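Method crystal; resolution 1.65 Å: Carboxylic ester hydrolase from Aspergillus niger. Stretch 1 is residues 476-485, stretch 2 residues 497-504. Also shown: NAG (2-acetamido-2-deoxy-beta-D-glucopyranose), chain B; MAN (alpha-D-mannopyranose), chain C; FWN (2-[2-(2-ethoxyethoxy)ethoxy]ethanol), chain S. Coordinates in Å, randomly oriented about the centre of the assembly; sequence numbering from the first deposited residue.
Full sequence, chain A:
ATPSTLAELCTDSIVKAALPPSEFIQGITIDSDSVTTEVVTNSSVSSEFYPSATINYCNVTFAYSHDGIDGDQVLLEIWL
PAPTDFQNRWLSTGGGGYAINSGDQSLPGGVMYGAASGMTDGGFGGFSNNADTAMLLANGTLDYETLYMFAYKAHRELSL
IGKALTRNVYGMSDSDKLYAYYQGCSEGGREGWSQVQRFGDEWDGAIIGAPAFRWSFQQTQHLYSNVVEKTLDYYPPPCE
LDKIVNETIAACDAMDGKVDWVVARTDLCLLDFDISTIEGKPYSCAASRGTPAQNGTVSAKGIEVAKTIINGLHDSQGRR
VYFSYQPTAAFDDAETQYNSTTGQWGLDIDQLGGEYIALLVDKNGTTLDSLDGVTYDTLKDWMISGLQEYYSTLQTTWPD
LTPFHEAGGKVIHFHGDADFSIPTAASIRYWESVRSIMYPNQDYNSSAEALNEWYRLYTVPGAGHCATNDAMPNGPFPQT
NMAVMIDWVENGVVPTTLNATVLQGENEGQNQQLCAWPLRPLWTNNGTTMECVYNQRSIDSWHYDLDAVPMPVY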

ATOM      1  N   PRO A 476      14.933   6.401   7.070  1.00 26.33           N
ATOM      2  CA  PRO A 476      14.469   7.408   6.123  1.00 28.54           C
ATOM      3  C   PRO A 476      13.055   7.088   5.638  1.00 31.22           C
ATOM      4  O   PRO A 476      12.515   6.033   5.947  1.00 30.17           O
ATOM      5  N   PHE A 477      12.457   8.014   4.892  1.00 27.04           N
ATOM      6  CA  PHE A 477      11.112   7.778   4.327  1.00 27.14           C
ATOM      7  C   PHE A 477      11.016   8.598   3.061  1.00 27.77           C
ATOM      8  O   PHE A 477      11.476   9.738   3.054  1.00 27.74           O
ATOM      9  N   PRO A 478      10.422   8.055   1.971  1.00 25.81           N
ATOM     10  CA  PRO A 478      10.340   8.813   0.712  1.00 24.77           C
ATOM     11  C   PRO A 478       9.189   9.806   0.781  1.00 26.42           C
ATOM     12  O   PRO A 478       8.042   9.485   0.526  1.00 27.50           O
ATOM     13  N   GLN A 479       9.498  11.045   1.148  1.00 25.61           N
ATOM     14  CA  GLN A 479       8.508  12.109   1.359  1.00 24.11           C
ATOM     15  C   GLN A 479       8.325  12.950   0.092  1.00 23.69           C
ATOM     16  O   GLN A 479       7.435  13.788   0.057  1.00 24.00           O
ATOM     17  N   THR A 480       9.087  12.705  -0.946  1.00 24.11           N
ATOM     18  CA  THR A 480       9.147  13.618  -2.111  1.00 24.20           C
ATOM     19  C   THR A 480       8.812  12.857  -3.403  1.00 23.76           C
ATOM     20  O   THR A 480       9.357  13.151  -4.463  1.00 22.11           O
ATOM     21  N   ASN A 481       7.931  11.847  -3.337  1.00 22.57           N
ATOM     22  CA  ASN A 481       7.708  11.015  -4.528  1.00 21.89           C
ATOM     23  C   ASN A 481       7.014  11.789  -5.645  1.00 20.62           C
ATOM     24  O   ASN A 481       7.276  11.442  -6.811  1.00 22.39           O
ATOM     25  N   MET A 482       6.142  12.736  -5.353  1.00 20.82           N
ATOM     26  CA  MET A 482       5.446  13.475  -6.434  1.00 21.62           C
ATOM     27  C   MET A 482       6.471  14.327  -7.203  1.00 23.65           C
ATOM     28  O   MET A 482       6.521  14.285  -8.460  1.00 21.88           O
ATOM     29  N   ALA A 483       7.368  14.993  -6.477  1.00 22.99           N
ATOM     30  CA  ALA A 483       8.415  15.790  -7.158  1.00 22.93           C
ATOM     31  C   ALA A 483       9.312  14.866  -7.990  1.00 22.83           C
ATOM     32  O   ALA A 483       9.678  15.245  -9.127  1.00 22.83           O
ATOM     33  N   VAL A 484       9.686  13.695  -7.466  1.00 21.92           N
ATOM     34  CA  VAL A 484      10.590  12.773  -8.196  1.00 20.88           C
ATOM     35  C   VAL A 484       9.886  12.270  -9.456  1.00 20.08           C
ATOM     36  O   VAL A 484      10.528  12.158 -10.536  1.00 22.95           O
ATOM     37  N   MET A 485       8.608  11.888  -9.321  1.00 21.62           N
ATOM     38  CA  MET A 485       7.820  11.362 -10.471  1.00 21.26           C
ATOM     39  C   MET A 485       7.656  12.462 -11.523  1.00 21.52           C
ATOM     40  O   MET A 485       7.834  12.172 -12.706  1.00 21.40           O
ATOM     41  N   THR A 497      18.491   6.347  -7.621  1.00 25.81           N
ATOM     42  CA  THR A 497      18.070   6.069  -6.237  1.00 26.09           C
ATOM     43  C   THR A 497      16.801   6.877  -5.984  1.00 26.58           C
ATOM     44  O   THR A 497      16.579   7.912  -6.657  1.00 26.26           O
ATOM     45  N   LEU A 498      15.977   6.462  -5.030  1.00 26.20           N
ATOM     46  CA  LEU A 498      14.784   7.242  -4.671  1.00 26.30           C
ATOM     47  C   LEU A 498      15.111   8.184  -3.508  1.00 28.56           C
ATOM     48  O   LEU A 498      15.682   7.734  -2.498  1.00 24.81           O
ATOM     49  N   ASN A 499      14.787   9.458  -3.696  1.00 25.59           N
ATOM     50  CA  ASN A 499      15.032  10.487  -2.677  1.00 24.87           C
ATOM     51  C   ASN A 499      14.316  10.108  -1.391  1.00 27.87           C
ATOM     52  O   ASN A 499      13.134   9.684  -1.441  1.00 25.72           O
ATOM     53  N   ALA A 500      14.932  10.337  -0.232  1.00 25.75           N
ATOM     54  CA  ALA A 500      14.292  10.069   1.061  1.00 25.13           C
ATOM     55  C   ALA A 500      14.759  11.037   2.144  1.00 26.87           C
ATOM     56  O   ALA A 500      15.797  11.716   1.966  1.00 28.17           O
ATOM     57  N   THR A 501      13.988  11.101   3.204  1.00 28.15           N
ATOM     58  CA  THR A 501      14.205  12.069   4.304  1.00 29.08           C
ATOM     59  C   THR A 501      13.989  11.385   5.630  1.00 30.11           C
ATOM     60  O   THR A 501      13.061  10.575   5.757  1.00 29.42           O
ATOM     61  N   VAL A 502      14.876  11.668   6.592  1.00 28.21           N
ATOM     62  CA  VAL A 502      14.671  11.223   7.988  1.00 30.75           C
ATOM     63  C   VAL A 502      13.669  12.176   8.603  1.00 29.83           C
ATOM     64  O   VAL A 502      13.920  13.392   8.616  1.00 33.27           O
ATOM     65  N   LEU A 503      12.527  11.672   9.063  1.00 30.24           N
ATOM     66  CA  LEU A 503      11.397  12.526   9.466  1.00 32.57           C
ATOM     67  C   LEU A 503      11.291  12.663  10.996  1.00 36.37           C
ATOM     68  O   LEU A 503      10.406  13.423  11.438  1.00 38.44           O
ATOM     69  N   GLN A 504      12.086  11.910  11.743  1.00 37.94           N
ATOM     70  CA  GLN A 504      11.923  11.742  13.215  1.00 45.32           C
ATOM     71  C   GLN A 504      13.319  11.808  13.850  1.00 39.42           C
ATOM     72  O   GLN A 504      14.309  11.538  13.154  1.00 35.55           O
TER

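The two stretches meet through one antiparallel hydrogen-bonded pair, Phe477 with Thr501: Phe477 N donates to Thr501 O at 2.8 Å, and Thr501 N to Phe477 O at 2.9 Å, with N-H...O angles of 132° and 160°. Pro476 CB lies 3.9 Å from Ala500 CB, the methyl meeting the proline ring.

Phe477 (chi1 t) and Thr501 (chi1 m) set their side chains on the same sheet face, but the phenyl leads away from stretch 2. Leu503, pointing toward stretch 1 with chi1 m and chi2 t, follows its base: Leu503 CD1 is 3.8 Å from Phe477 CB and lies oblique to the ring. Its other methyl, CD2, comes within 3.4 Å of Gln479 OE1, whose t,t chain reaches alongside Thr501, OE1 being 4.2 Å from Thr501 CB.

At the other end the bump is Leu498. Its CA-to-CB bond runs sideways, yet the t,p rotamer brings its tip nearer: CD2 sits 3.8 Å from Pro478 CB and CD1 3.9 Å from Val484 CG1, and both methyls lie beside Asn481 OD1, CD1 at 3.5 Å and CD2 at 3.6 Å. Val484 (chi1 t) points in from the helix, its CG2 4.0 Å from Asn499 CB.

Between these apolar patches, Thr480 (p) and Asn499 (t) point toward each other, and Asn499 ND2 donates to Thr480 OG1 at 3.0 Å. The same ND2 is bonded to NAG C1 (1.4 Å), and NAG O7 lies 3.4 Å from Thr480 CB; NAG O6 and Thr501 OG1 are hydrogen-bonded at 2.8 Å.

Waters occupy the remaining polar hollows. Water 3 donates to Asn481 OD1 (2.8 Å) and Asn499 O (2.7 Å); water 1 joins Thr480 OG1 (3.0 Å) to Thr501 OG1 (2.9 Å). Water 2 links Gln479 OE1 and Thr501 OG1, both at 2.7 Å, while MAN O4 donates to Gln479 OE1 at 2.7 Å.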

ATOM      1  CB  PRO A 476      15.449   7.232   4.970  1.00 28.90           C
ATOM      2  CG  PRO A 476      15.677   5.747   4.943  1.00 29.18           C
ATOM      3  CD  PRO A 476      15.675   5.335   6.400  1.00 28.93           C
ATOM      4  CB  PHE A 477      10.023   8.159   5.317  1.00 27.52           C
ATOM      5  CG  PHE A 477       8.694   7.542   4.976  1.00 27.65           C
ATOM      6  CD1 PHE A 477       8.416   6.218   5.297  1.00 28.70           C
ATOM      7  CD2 PHE A 477       7.753   8.286   4.296  1.00 27.62           C
ATOM      8  CE1 PHE A 477       7.207   5.650   4.902  1.00 28.53           C
ATOM      9  CE2 PHE A 477       6.545   7.721   3.921  1.00 29.47           C
ATOM     10  CZ  PHE A 477       6.283   6.404   4.219  1.00 29.76           C
ATOM     11  CB  PRO A 478      10.191   7.716  -0.338  1.00 25.22           C
ATOM     12  CG  PRO A 478       9.389   6.629   0.406  1.00 26.30           C
ATOM     13  CD  PRO A 478       9.909   6.676   1.845  1.00 25.77           C
ATOM     14  CB  GLN A 479       8.955  12.979   2.539  1.00 26.23           C
ATOM     15  CG  GLN A 479       7.935  14.041   2.949  1.00 26.86           C
ATOM     16  CD  GLN A 479       8.414  14.831   4.177  1.00 28.38           C
ATOM     17  OE1 GLN A 479       9.567  15.289   4.195  1.00 27.57           O
ATOM     18  NE2 GLN A 479       7.521  15.068   5.128  1.00 26.69           N
ATOM     19  CB  THR A 480      10.522  14.318  -2.119  1.00 24.68           C
ATOM     20  OG1 THR A 480      11.580  13.353  -2.142  1.00 24.58           O
ATOM     21  CG2 THR A 480      10.630  15.316  -0.975  1.00 27.05           C
ATOM     22  CB  ASN A 481       6.951   9.744  -4.196  1.00 22.74           C
ATOM     23  CG  ASN A 481       7.794   8.780  -3.396  1.00 22.92           C
ATOM     24  OD1 ASN A 481       9.038   8.847  -3.402  1.00 22.33           O
ATOM     25  ND2 ASN A 481       7.132   7.800  -2.778  1.00 22.44           N
ATOM     26  CB  MET A 482       4.332  14.338  -5.878  1.00 23.70           C
ATOM     27  CG  MET A 482       3.509  14.983  -6.937  1.00 27.24           C
ATOM     28  SD  MET A 482       2.592  13.754  -7.976  1.00 27.54           S
ATOM     29  CE  MET A 482       1.592  14.975  -8.841  1.00 28.31           C
ATOM     30  CB  ALA A 483       9.233  16.603  -6.148  1.00 23.77           C
ATOM     31  CB  VAL A 484      11.082  11.649  -7.262  1.00 22.69           C
ATOM     32  CG1 VAL A 484      11.767  10.522  -8.026  1.00 22.05           C
ATOM     33  CG2 VAL A 484      11.988  12.238  -6.195  1.00 25.24           C
ATOM     34  CB  MET A 485       6.471  10.818  -9.991  1.00 21.45           C
ATOM     35  CG  MET A 485       5.680  10.220 -11.108  1.00 22.66           C
ATOM     36  SD  MET A 485       6.458   8.900 -12.035  1.00 23.41           S
ATOM     37  CE  MET A 485       6.032   7.503 -10.973  1.00 23.66           C
ATOM     38  CB  THR A 497      19.167   6.392  -5.219  1.00 31.20           C
ATOM     39  OG1 THR A 497      19.530   7.768  -5.408  1.00 29.78           O
ATOM     40  CG2 THR A 497      20.339   5.459  -5.384  1.00 31.63           C
ATOM     41  CB  LEU A 498      13.627   6.312  -4.305  1.00 24.59           C
ATOM     42  CG  LEU A 498      12.304   7.019  -3.992  1.00 23.93           C
ATOM     43  CD1 LEU A 498      11.846   7.800  -5.210  1.00 25.12           C
ATOM     44  CD2 LEU A 498      11.239   5.980  -3.600  1.00 23.93           C
ATOM     45  CB  ASN A 499      14.544  11.832  -3.197  1.00 26.16           C
ATOM     46  CG  ASN A 499      15.240  13.002  -2.554  1.00 28.86           C
ATOM     47  OD1 ASN A 499      16.465  12.946  -2.307  1.00 27.52           O
ATOM     48  ND2 ASN A 499      14.450  14.030  -2.297  1.00 24.81           N
ATOM     49  CB  ALA A 500      14.534   8.645   1.461  1.00 26.64           C
ATOM     50  CB  THR A 501      13.304  13.289   4.158  1.00 30.99           C
ATOM     51  OG1 THR A 501      13.463  13.796   2.836  1.00 30.10           O
ATOM     52  CG2 THR A 501      13.641  14.342   5.188  1.00 34.17           C
ATOM     53  CB  VAL A 502      16.013  11.169   8.751  1.00 31.03           C
ATOM     54  CG1 VAL A 502      15.764  10.759  10.196  1.00 32.64           C
ATOM     55  CG2 VAL A 502      16.987  10.256   8.045  1.00 29.07           C
ATOM     56  CB  LEU A 503      10.082  11.950   8.910  1.00 30.67           C
ATOM     57  CG  LEU A 503      10.014  11.830   7.381  1.00 32.31           C
ATOM     58  CD1 LEU A 503       8.641  11.333   6.909  1.00 30.48           C
ATOM     59  CD2 LEU A 503      10.346  13.176   6.745  1.00 31.17           C
ATOM     60  CB  GLN A 504      11.366  10.344  13.541  1.00 47.73           C
ATOM     61  CG  GLN A 504       9.876  10.231  13.784  1.00 61.72           C
ATOM     62  CD  GLN A 504       9.523   8.889  14.403  1.00 67.80           C
ATOM     63  OE1 GLN A 504       9.441   7.862  13.729  1.00 59.31           O
ATOM     64  NE2 GLN A 504       9.294   8.883  15.711  1.00 75.77           N
TER
HETATM   65  C1  NAG B   1      15.010  15.231  -1.716  0.85 28.68           C
HETATM   66  C2  NAG B   1      14.401  16.441  -2.359  0.91 27.72           C
HETATM   67  C3  NAG B   1      15.044  17.702  -1.764  0.79 30.22           C
HETATM   68  C4  NAG B   1      14.904  17.685  -0.243  1.00 31.14           C
HETATM   69  C5  NAG B   1      15.512  16.387   0.271  0.94 29.63           C
HETATM   70  C6  NAG B   1      15.384  16.216   1.786  1.00 30.00           C
HETATM   71  C7  NAG B   1      13.577  16.267  -4.598  0.84 33.12           C
HETATM   72  C8  NAG B   1      13.702  16.183  -6.049  0.86 36.82           C
HETATM   73  N2  NAG B   1      14.617  16.382  -3.764  0.86 29.91           N
HETATM   74  O3  NAG B   1      14.356  18.854  -2.278  0.85 28.34           O
HETATM   75  O4  NAG B   1      15.674  18.820   0.243  1.00 35.62           O
HETATM   76  O5  NAG B   1      14.818  15.293  -0.336  0.85 27.27           O
HETATM   77  O6  NAG B   1      15.903  14.983   2.185  0.84 26.03           O
HETATM   78  O7  NAG B   1      12.449  16.265  -4.216  1.00 38.84           O
HETATM   79  C1  MAN C   6      11.609  21.094   5.093  1.00 45.91           C
HETATM   80  C2  MAN C   6      10.224  20.581   4.600  0.89 42.74           C
HETATM   81  C3  MAN C   6       9.961  19.259   5.317  0.57 39.21           C
HETATM   82  C4  MAN C   6      11.008  18.200   4.982  0.85 37.91           C
HETATM   83  C5  MAN C   6      12.409  18.785   5.250  1.00 40.84           C
HETATM   84  C6  MAN C   6      13.540  18.009   4.652  1.00 37.79           C
HETATM   85  O2  MAN C   6      10.248  20.349   3.186  0.92 36.25           O
HETATM   86  O3  MAN C   6       8.627  18.936   4.939  0.91 35.57           O
HETATM   87  O4  MAN C   6      10.806  17.054   5.812  0.85 31.84           O
HETATM   88  O5  MAN C   6      12.576  20.113   4.706  0.96 44.15           O
HETATM   89  O6  MAN C   6      14.883  18.566   5.103  0.91 36.98           O
HETATM   90  O4  FWN S 612       7.846  20.974  -9.767  1.00 58.45           O
HETATM   91  C5  FWN S 612       8.335  19.835  -9.142  1.00 48.55           C
HETATM   92  C6  FWN S 612       9.284  19.013  -9.936  0.94 58.72           C
HETATM   93  O7  FWN S 612      10.401  18.471  -9.372  1.00 62.72           O
HETATM   94  C8  FWN S 612      11.547  19.226  -9.320  1.00 68.31           C
HETATM   95  C9  FWN S 612      12.522  18.901  -8.250  1.00 73.76           C
HETATM   96  O10 FWN S 612      12.444  19.605  -7.058  1.00 81.11           O
HETATM   97  C11 FWN S 612      13.606  19.895  -6.367  0.86 77.84           C
HETATM   98  C12 FWN S 612      13.455  20.516  -5.034  1.00 70.37           C
HETATM   99  O13 FWN S 612      12.708  21.680  -5.001  1.00 73.35           O
HETATM  100  C14 FWN S 612      12.328  22.180  -3.768  1.00 73.42           C
HETATM  101  C1  FWN S 612      11.338  23.297  -3.678  1.00 66.10           C
HETATM  102  O   HOH W   1      12.081  12.424   0.683  1.00 26.17           O
HETATM  103  O   HOH W   2      11.627  15.696   2.470  1.00 30.06           O
HETATM  104  O   HOH W   3      10.868  10.711  -2.387  1.00 24.64           O